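Local coordinates for Xcc1710-like domain-containing protein (Bordetella parapertussis 12822, PDB 3CPK), which is of unknown function but belongs to the DUF498/DUF598 family and has an Xcc1710-like domain, at residues 30-44 with 134-146. Residues are numbered along the deposited sequence; the frame is centred on the assembly and turned at random.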
loop_
_atom_site.group_PDB
_atom_site.type_symbol
_atom_site.label_atom_id
_atom_site.label_comp_id
_atom_site.label_asym_id
_atom_site.label_seq_id
_atom_site.Cartn_x
_atom_site.Cartn_y
_atom_site.Cartn_z
ATOM N N SER A 30 -10.456 -8.850 -1.297
ATOM C CA SER A 30 -11.540 -7.909 -1.521
ATOM C C SER A 30 -11.709 -6.962 -0.341
ATOM O O SER A 30 -12.636 -6.158 -0.300
ATOM C CB SER A 30 -12.841 -8.647 -1.839
ATOM O OG SER A 30 -13.012 -9.776 -1.012
ATOM N N HIS A 31 -10.808 -7.070 0.625
ATOM C CA HIS A 31 -10.811 -6.171 1.766
ATOM C C HIS A 31 -9.454 -5.478 1.680
ATOM O O HIS A 31 -8.547 -5.972 1.007
ATOM C CB HIS A 31 -10.969 -6.928 3.091
ATOM C CG HIS A 31 -9.825 -7.832 3.433
ATOM N ND1 HIS A 31 -9.690 -9.103 2.910
ATOM C CD2 HIS A 31 -8.781 -7.663 4.278
ATOM C CE1 HIS A 31 -8.616 -9.675 3.422
ATOM N NE2 HIS A 31 -8.046 -8.822 4.257
ATOM N N ALA A 32 -9.310 -4.332 2.334
ATOM C CA ALA A 32 -8.056 -3.593 2.272
ATOM C C ALA A 32 -6.900 -4.374 2.875
ATOM O O ALA A 32 -7.062 -5.083 3.865
ATOM C CB ALA A 32 -8.202 -2.246 2.961
ATOM N N ILE A 33 -5.735 -4.238 2.257
ATOM C CA ILE A 33 -4.531 -4.919 2.701
ATOM C C ILE A 33 -3.323 -3.984 2.658
ATOM O O ILE A 33 -3.378 -2.883 2.111
ATOM C CB ILE A 33 -4.230 -6.158 1.814
ATOM C CG1 ILE A 33 -4.127 -5.731 0.347
ATOM C CG2 ILE A 33 -5.330 -7.201 1.990
ATOM C CD1 ILE A 33 -3.819 -6.860 -0.613
ATOM N N ALA A 34 -2.233 -4.435 3.259
ATOM C CA ALA A 34 -0.996 -3.671 3.285
ATOM C C ALA A 34 0.118 -4.702 3.297
ATOM O O ALA A 34 -0.059 -5.809 3.805
ATOM C CB ALA A 34 -0.934 -2.790 4.529
ATOM N N PHE A 35 1.258 -4.361 2.712
ATOM C CA PHE A 35 2.361 -5.301 2.680
ATOM C C PHE A 35 3.590 -4.704 2.048
ATOM O O PHE A 35 3.527 -3.708 1.331
ATOM C CB PHE A 35 1.955 -6.592 1.933
ATOM C CG PHE A 35 1.559 -6.375 0.494
ATOM C CD1 PHE A 35 2.505 -6.464 -0.524
ATOM C CD2 PHE A 35 0.238 -6.060 0.160
ATOM C CE1 PHE A 35 2.156 -6.252 -1.850
ATOM C CE2 PHE A 35 -0.131 -5.843 -1.167
ATOM C CZ PHE A 35 0.832 -5.937 -2.179
ATOM N N ALA A 36 4.712 -5.341 2.348
ATOM C CA ALA A 36 6.015 -4.959 1.843
ATOM C C ALA A 36 6.438 -6.112 0.947
ATOM O O ALA A 36 5.712 -7.098 0.817
ATOM C CB ALA A 36 6.985 -4.799 2.996
ATOM N N PRO A 37 7.600 -6.000 0.292
ATOM C CA PRO A 37 8.051 -7.089 -0.581
ATOM C C PRO A 37 8.226 -8.377 0.223
ATOM O O PRO A 37 7.861 -9.474 -0.218
ATOM C CB PRO A 37 9.371 -6.556 -1.128
ATOM C CG PRO A 37 9.103 -5.090 -1.206
ATOM C CD PRO A 37 8.439 -4.806 0.112
ATOM N N GLU A 38 8.792 -8.221 1.413
ATOM C CA GLU A 38 9.007 -9.337 2.304
ATOM C C GLU A 38 7.942 -9.290 3.389
ATOM O O GLU A 38 7.406 -8.224 3.678
ATOM C CB GLU A 38 10.404 -9.242 2.908
ATOM C CG GLU A 38 11.506 -9.259 1.857
ATOM C CD GLU A 38 12.889 -9.409 2.456
ATOM O OE1 GLU A 38 13.063 -10.308 3.307
ATOM O OE2 GLU A 38 13.800 -8.640 2.068
ATOM N N GLY A 39 7.620 -10.447 3.966
ATOM C CA GLY A 39 6.626 -10.507 5.024
ATOM C C GLY A 39 5.263 -10.970 4.545
ATOM O O GLY A 39 5.109 -11.347 3.387
ATOM N N PRO A 40 4.248 -10.959 5.423
ATOM C CA PRO A 40 2.900 -11.387 5.051
ATOM C C PRO A 40 2.113 -10.240 4.438
ATOM O O PRO A 40 2.498 -9.067 4.557
ATOM C CB PRO A 40 2.276 -11.814 6.391
ATOM C CG PRO A 40 3.457 -11.947 7.341
ATOM C CD PRO A 40 4.363 -10.839 6.886
ATOM N N VAL A 41 1.011 -10.596 3.780
ATOM C CA VAL A 41 0.114 -9.618 3.199
ATOM C C VAL A 41 -0.861 -9.399 4.335
ATOM O O VAL A 41 -1.731 -10.233 4.574
ATOM C CB VAL A 41 -0.661 -10.182 2.020
ATOM C CG1 VAL A 41 -1.648 -9.145 1.526
ATOM C CG2 VAL A 41 0.303 -10.603 0.927
ATOM N N ALA A 42 -0.717 -8.289 5.047
ATOM C CA ALA A 42 -1.590 -8.031 6.181
ATOM C C ALA A 42 -2.884 -7.321 5.827
ATOM O O ALA A 42 -2.961 -6.622 4.815
ATOM C CB ALA A 42 -0.837 -7.223 7.233
ATOM N N SER A 43 -3.902 -7.512 6.669
ATOM C CA SER A 43 -5.179 -6.841 6.484
ATOM C C SER A 43 -5.040 -5.471 7.092
ATOM O O SER A 43 -4.451 -5.242 8.155
ATOM C CB SER A 43 -6.317 -7.619 7.164
ATOM O OG SER A 43 -6.025 -7.865 8.527
ATOM N N TRP A 44 -5.669 -4.506 6.414
ATOM C CA TRP A 44 -5.568 -3.151 6.840
ATOM C C TRP A 44 -6.983 -2.672 7.142
ATOM O O TRP A 44 -7.813 -2.607 6.237
ATOM C CB TRP A 44 -4.914 -2.384 5.697
ATOM C CG TRP A 44 -4.476 -1.020 6.006
ATOM C CD1 TRP A 44 -3.819 -0.598 7.122
ATOM C CD2 TRP A 44 -4.629 0.129 5.167
ATOM N NE1 TRP A 44 -3.560 0.753 7.034
ATOM C CE2 TRP A 44 -4.056 1.224 5.847
ATOM C CE3 TRP A 44 -5.216 0.341 3.907
ATOM C CZ2 TRP A 44 -4.030 2.510 5.308
ATOM C CZ3 TRP A 44 -5.190 1.624 3.369
ATOM C CH2 TRP A 44 -4.611 2.693 4.075
HETATM N N MSE A 134 9.144 -2.278 -6.531
HETATM C CA MSE A 134 9.617 -3.523 -5.980
HETATM C C MSE A 134 10.595 -4.163 -6.951
HETATM O O MSE A 134 11.669 -4.603 -6.557
HETATM C CB MSE A 134 8.414 -4.436 -5.701
HETATM C CG MSE A 134 8.737 -5.742 -5.017
HETATM SE SE MSE A 134 9.191 -7.070 -6.328
HETATM C CE MSE A 134 7.373 -7.561 -6.877
ATOM N N ALA A 135 10.239 -4.196 -8.230
ATOM C CA ALA A 135 11.122 -4.788 -9.235
ATOM C C ALA A 135 12.505 -4.128 -9.293
ATOM O O ALA A 135 13.496 -4.794 -9.571
ATOM C CB ALA A 135 10.464 -4.742 -10.603
ATOM N N GLU A 136 12.582 -2.826 -9.051
ATOM C CA GLU A 136 13.880 -2.165 -9.078
ATOM C C GLU A 136 14.501 -2.125 -7.684
ATOM O O GLU A 136 15.392 -1.318 -7.396
ATOM C CB GLU A 136 13.780 -0.755 -9.695
ATOM C CG GLU A 136 12.641 0.113 -9.235
ATOM C CD GLU A 136 12.380 1.260 -10.207
ATOM O OE1 GLU A 136 12.265 0.995 -11.432
ATOM O OE2 GLU A 136 12.288 2.419 -9.748
ATOM N N GLY A 137 14.011 -3.026 -6.835
ATOM C CA GLY A 137 14.506 -3.169 -5.479
ATOM C C GLY A 137 14.486 -1.996 -4.520
ATOM O O GLY A 137 15.437 -1.809 -3.766
ATOM N N ARG A 138 13.424 -1.202 -4.527
ATOM C CA ARG A 138 13.333 -0.079 -3.600
ATOM C C ARG A 138 12.636 -0.564 -2.331
ATOM O O ARG A 138 11.914 -1.560 -2.362
ATOM C CB ARG A 138 12.526 1.062 -4.220
ATOM C CG ARG A 138 13.256 1.878 -5.282
ATOM C CD ARG A 138 12.250 2.669 -6.122
ATOM N NE ARG A 138 12.651 4.056 -6.363
ATOM C CZ ARG A 138 12.247 5.099 -5.639
ATOM N NH1 ARG A 138 11.423 4.927 -4.616
ATOM N NH2 ARG A 138 12.664 6.323 -5.943
ATOM N N ARG A 139 12.857 0.123 -1.213
ATOM C CA ARG A 139 12.209 -0.256 0.044
ATOM C C ARG A 139 10.806 0.362 0.040
ATOM O O ARG A 139 10.603 1.496 0.474
ATOM C CB ARG A 139 13.022 0.252 1.241
ATOM N N VAL A 140 9.833 -0.413 -0.428
ATOM C CA VAL A 140 8.472 0.073 -0.564
ATOM C C VAL A 140 7.378 -0.718 0.163
ATOM O O VAL A 140 7.445 -1.937 0.259
ATOM C CB VAL A 140 8.115 0.108 -2.067
ATOM C CG1 VAL A 140 8.110 -1.319 -2.621
ATOM C CG2 VAL A 140 6.767 0.792 -2.284
ATOM N N VAL A 141 6.380 -0.007 0.682
ATOM C CA VAL A 141 5.231 -0.642 1.334
ATOM C C VAL A 141 4.020 -0.121 0.573
ATOM O O VAL A 141 4.039 1.000 0.065
ATOM C CB VAL A 141 5.029 -0.219 2.822
ATOM C CG1 VAL A 141 3.788 -0.896 3.374
ATOM C CG2 VAL A 141 6.222 -0.594 3.661
ATOM N N VAL A 142 2.977 -0.927 0.482
ATOM C CA VAL A 142 1.773 -0.484 -0.189
ATOM C C VAL A 142 0.529 -0.833 0.628
ATOM O O VAL A 142 0.430 -1.904 1.217
ATOM C CB VAL A 142 1.644 -1.093 -1.607
ATOM C CG1 VAL A 142 1.437 -2.602 -1.519
ATOM C CG2 VAL A 142 0.486 -0.433 -2.353
ATOM N N ALA A 143 -0.403 0.114 0.664
ATOM C CA ALA A 143 -1.678 -0.023 1.357
ATOM C C ALA A 143 -2.724 0.186 0.263
ATOM O O ALA A 143 -2.673 1.187 -0.452
ATOM C CB ALA A 143 -1.808 1.045 2.427
ATOM N N LEU A 144 -3.666 -0.749 0.143
ATOM C CA LEU A 144 -4.696 -0.694 -0.896
ATOM C C LEU A 144 -6.130 -0.961 -0.447
ATOM O O LEU A 144 -6.404 -1.954 0.236
ATOM C CB LEU A 144 -4.386 -1.720 -1.984
ATOM C CG LEU A 144 -2.980 -1.838 -2.570
ATOM C CD1 LEU A 144 -2.748 -3.291 -2.978
ATOM C CD2 LEU A 144 -2.804 -0.894 -3.752
ATOM N N LEU A 145 -7.037 -0.082 -0.868
ATOM C CA LEU A 145 -8.469 -0.213 -0.606
ATOM C C LEU A 145 -8.960 -0.744 -1.952
ATOM O O LEU A 145 -8.799 -0.088 -2.968
ATOM C CB LEU A 145 -9.097 1.159 -0.333
ATOM C CG LEU A 145 -8.597 1.961 0.878
ATOM C CD1 LEU A 145 -8.869 3.444 0.651
ATOM C CD2 LEU A 145 -9.270 1.466 2.163
ATOM N N PRO A 146 -9.581 -1.927 -1.975
ATOM C CA PRO A 146 -10.055 -2.491 -3.243
ATOM C C PRO A 146 -11.290 -1.822 -3.823
ATOM O O PRO A 146 -11.807 -0.857 -3.257
ATOM C CB PRO A 146 -10.293 -3.950 -2.891
ATOM C CG PRO A 146 -10.872 -3.838 -1.487
ATOM C CD PRO A 146 -10.131 -2.671 -0.824
#
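Phe35 and Val142 face each other as a hydrogen-bonded antiparallel pair, and their side chains run alongside one another on the same side of the sheet. The methyl CG1 of Val142 sits over one face of the Phe35 ring, 3.6 Å from its centroid, a CH-pi contact displaced from the ring centre toward CZ and CE2. A chi1 of 61° brings the phenyl group here, tucking it in over the strand between N and C of its own residue. Leu144 CD1 approaches CE2 of the same ring obliquely at 4.1 Å, while Tyr130 of helix 123-135 meets Phe35 edge-to-face and also touches Val142. On the other side of the sheet Trp44, its CG turned away from the backbone N, lays the face of its six-membered ring over Ala143 CB, 3.6 Å from the centroid; the indole NE1 hydrogen-bonds to Leu56 O. Strands 33-35 and 140-144 thus illustrate how an antiparallel pair is closed by main-chain bonds in the middle and by packing on both faces, here within a five-stranded mixed sheet in which 140-144 in turn lies parallel to 91-95. Four backbone bonds join the pair, Ile33 exchanging two with Leu144 and Phe35 two with Val142; the straightest, Leu144 N to Ile33 O, measures 2.9 Å with 170° at the hydrogen. The ends are more open to solvent, although a partly exposed proline packs closely at each. At one, the Pro146 ring rests by CG on the carbonyl of exposed Ser30, 3.1 Å from its O. At the other, Pro37 CD lies 3.0 Å from Val140 O, and the side chains of Pro37 and Met134, a selenomethionine, pass in opposite directions, CG to CG at 3.9 Å. There helix 123-135 ends in a Schellman motif with Gly137 at C-prime.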